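Local structure of alcohol dehydrogenase (Escherichia coli, 5VM2) at residues His65-Thr70 against Val87-Gly92. The protein probably oxidises alcohols with NAD or NADP as acceptor, as a zinc-containing alcohol dehydrogenase relative whose true substrate is not known. Numbering follows the deposited sequence.
Sequences HECAGT and VNIEPG. With MG (magnesium ion), chain C.
Gly-69 and Val-87 clasp each other through both backbone N-H groups, an antiparallel hydrogen-bonded pair in the beta hairpin of strands 67-74 and 86-89 of the GroES-like domain. Gly-69 N reaches Val-87 O at 2.8 Å, and Val-87 N returns to Gly-69 O at 2.7 Å. One residue on, at the non-hydrogen-bonded pair, Ala-68 CB lies alongside Asn-88 CB at 3.7 Å; the amide beyond turns away to give its ND2 to Gly-148 O. On the other face, Cys-67 SG sits between its own N and carbonyl carbon (chi1 65°), where it meets the CG1-CD1 end of Ile-89, 3.5 Å from CD1. Past this point the backbones part and a water bridges them. It accepts from Cys-67 N (2.9 Å) and lies within hydrogen-bonding distance of Ile-89 O and His-65 O, which may have to share its protons with other acceptors. The Pro-91 ring then packs against the His-65 backbone, CB 3.4 Å from His-65 O, with CG at the edge of the imidazole. That imidazole and Glu-66, with Glu-152 of helix 145-163 and a water, hold the magnesium ion. Glu-66 CG lies above one imidazole face, offset toward its rim, and the metal sits 2.4 Å from His-65 NE2 and 2.3 Å from Glu-66 OE1.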
loop_
_atom_site.group_PDB
_atom_site.type_symbol
_atom_site.label_atom_id
_atom_site.label_comp_id
_atom_site.label_asym_id
_atom_site.label_seq_id
_atom_site.Cartn_x
_atom_site.Cartn_y
_atom_site.Cartn_z
ATOM N N HIS A 65 -1.202 3.314 -8.977
ATOM C CA HIS A 65 -2.081 2.170 -8.756
ATOM C C HIS A 65 -3.108 2.374 -7.652
ATOM O O HIS A 65 -4.131 1.682 -7.664
ATOM C CB HIS A 65 -1.259 0.908 -8.455
ATOM C CG HIS A 65 -0.497 0.960 -7.165
ATOM N ND1 HIS A 65 0.784 1.461 -7.076
ATOM C CD2 HIS A 65 -0.828 0.550 -5.918
ATOM C CE1 HIS A 65 1.205 1.368 -5.828
ATOM N NE2 HIS A 65 0.247 0.817 -5.104
ATOM N N GLU A 66 -2.890 3.287 -6.708
ATOM C CA GLU A 66 -3.884 3.625 -5.697
ATOM C C GLU A 66 -4.744 4.763 -6.233
ATOM O O GLU A 66 -4.229 5.852 -6.496
ATOM C CB GLU A 66 -3.205 4.035 -4.389
ATOM C CG GLU A 66 -1.810 3.451 -4.196
ATOM C CD GLU A 66 -1.111 3.970 -2.944
ATOM O OE1 GLU A 66 -0.376 3.193 -2.302
ATOM O OE2 GLU A 66 -1.284 5.159 -2.598
ATOM N N CYS A 67 -6.043 4.520 -6.406
ATOM C CA CYS A 67 -6.893 5.572 -6.950
ATOM C C CYS A 67 -8.356 5.310 -6.616
ATOM O O CYS A 67 -8.737 4.228 -6.162
ATOM C CB CYS A 67 -6.700 5.718 -8.464
ATOM S SG CYS A 67 -7.212 4.284 -9.411
ATOM N N ALA A 68 -9.167 6.339 -6.848
ATOM C CA ALA A 68 -10.604 6.302 -6.622
ATOM C C ALA A 68 -11.237 7.404 -7.459
ATOM O O ALA A 68 -10.552 8.310 -7.940
ATOM C CB ALA A 68 -10.952 6.475 -5.140
ATOM N N GLY A 69 -12.550 7.315 -7.632
ATOM C CA GLY A 69 -13.247 8.292 -8.441
ATOM C C GLY A 69 -14.730 8.027 -8.553
ATOM O O GLY A 69 -15.317 7.387 -7.677
ATOM N N THR A 70 -15.343 8.504 -9.633
ATOM C CA THR A 70 -16.780 8.406 -9.841
ATOM C C THR A 70 -17.061 7.674 -11.145
ATOM O O THR A 70 -16.431 7.951 -12.170
ATOM C CB THR A 70 -17.431 9.793 -9.872
ATOM O OG1 THR A 70 -17.069 10.515 -8.690
ATOM C CG2 THR A 70 -18.942 9.672 -9.931
ATOM N N VAL A 87 -16.403 5.348 -6.221
ATOM C CA VAL A 87 -15.821 4.027 -6.033
ATOM C C VAL A 87 -14.309 4.146 -5.898
ATOM O O VAL A 87 -13.704 5.155 -6.265
ATOM C CB VAL A 87 -16.154 3.072 -7.207
ATOM C CG1 VAL A 87 -17.656 2.843 -7.325
ATOM C CG2 VAL A 87 -15.589 3.625 -8.507
ATOM N N ASN A 88 -13.699 3.093 -5.369
ATOM C CA ASN A 88 -12.271 2.873 -5.540
ATOM C C ASN A 88 -12.076 1.561 -6.294
ATOM O O ASN A 88 -13.031 0.830 -6.570
ATOM C CB ASN A 88 -11.523 2.895 -4.198
ATOM C CG ASN A 88 -11.909 1.757 -3.259
ATOM O OD1 ASN A 88 -12.526 0.770 -3.654
ATOM N ND2 ASN A 88 -11.515 1.893 -1.996
ATOM N N ILE A 89 -10.830 1.264 -6.640
ATOM C CA ILE A 89 -10.517 0.059 -7.388
ATOM C C ILE A 89 -9.423 -0.705 -6.658
ATOM O O ILE A 89 -8.499 -0.110 -6.089
ATOM C CB ILE A 89 -10.101 0.372 -8.843
ATOM C CG1 ILE A 89 -8.799 1.163 -8.886
ATOM C CG2 ILE A 89 -11.215 1.120 -9.585
ATOM C CD1 ILE A 89 -8.046 0.973 -10.177
ATOM N N GLU A 90 -9.564 -2.026 -6.631
ATOM C CA GLU A 90 -8.476 -2.901 -6.233
ATOM C C GLU A 90 -7.613 -3.152 -7.460
ATOM O O GLU A 90 -8.095 -3.757 -8.427
ATOM C CB GLU A 90 -9.014 -4.210 -5.676
ATOM C CG GLU A 90 -7.947 -5.136 -5.118
ATOM C CD GLU A 90 -8.519 -6.360 -4.412
ATOM O OE1 GLU A 90 -9.715 -6.351 -4.047
ATOM O OE2 GLU A 90 -7.763 -7.337 -4.222
ATOM N N PRO A 91 -6.361 -2.690 -7.486
ATOM C CA PRO A 91 -5.621 -2.607 -8.753
ATOM C C PRO A 91 -5.029 -3.920 -9.246
ATOM O O PRO A 91 -4.423 -3.928 -10.325
ATOM C CB PRO A 91 -4.512 -1.595 -8.431
ATOM C CG PRO A 91 -4.287 -1.745 -6.972
ATOM C CD PRO A 91 -5.628 -2.074 -6.368
ATOM N N GLY A 92 -5.172 -5.018 -8.512
ATOM C CA GLY A 92 -4.684 -6.295 -8.996
ATOM C C GLY A 92 -5.803 -7.232 -9.394
ATOM O O GLY A 92 -6.547 -7.714 -8.536
HETATM MG MG MG C . -0.109 1.002 -2.785
HETATM O O HOH W 1 -6.372 1.664 -6.177
HETATM O O HOH W 2 1.044 0.227 -1.476
#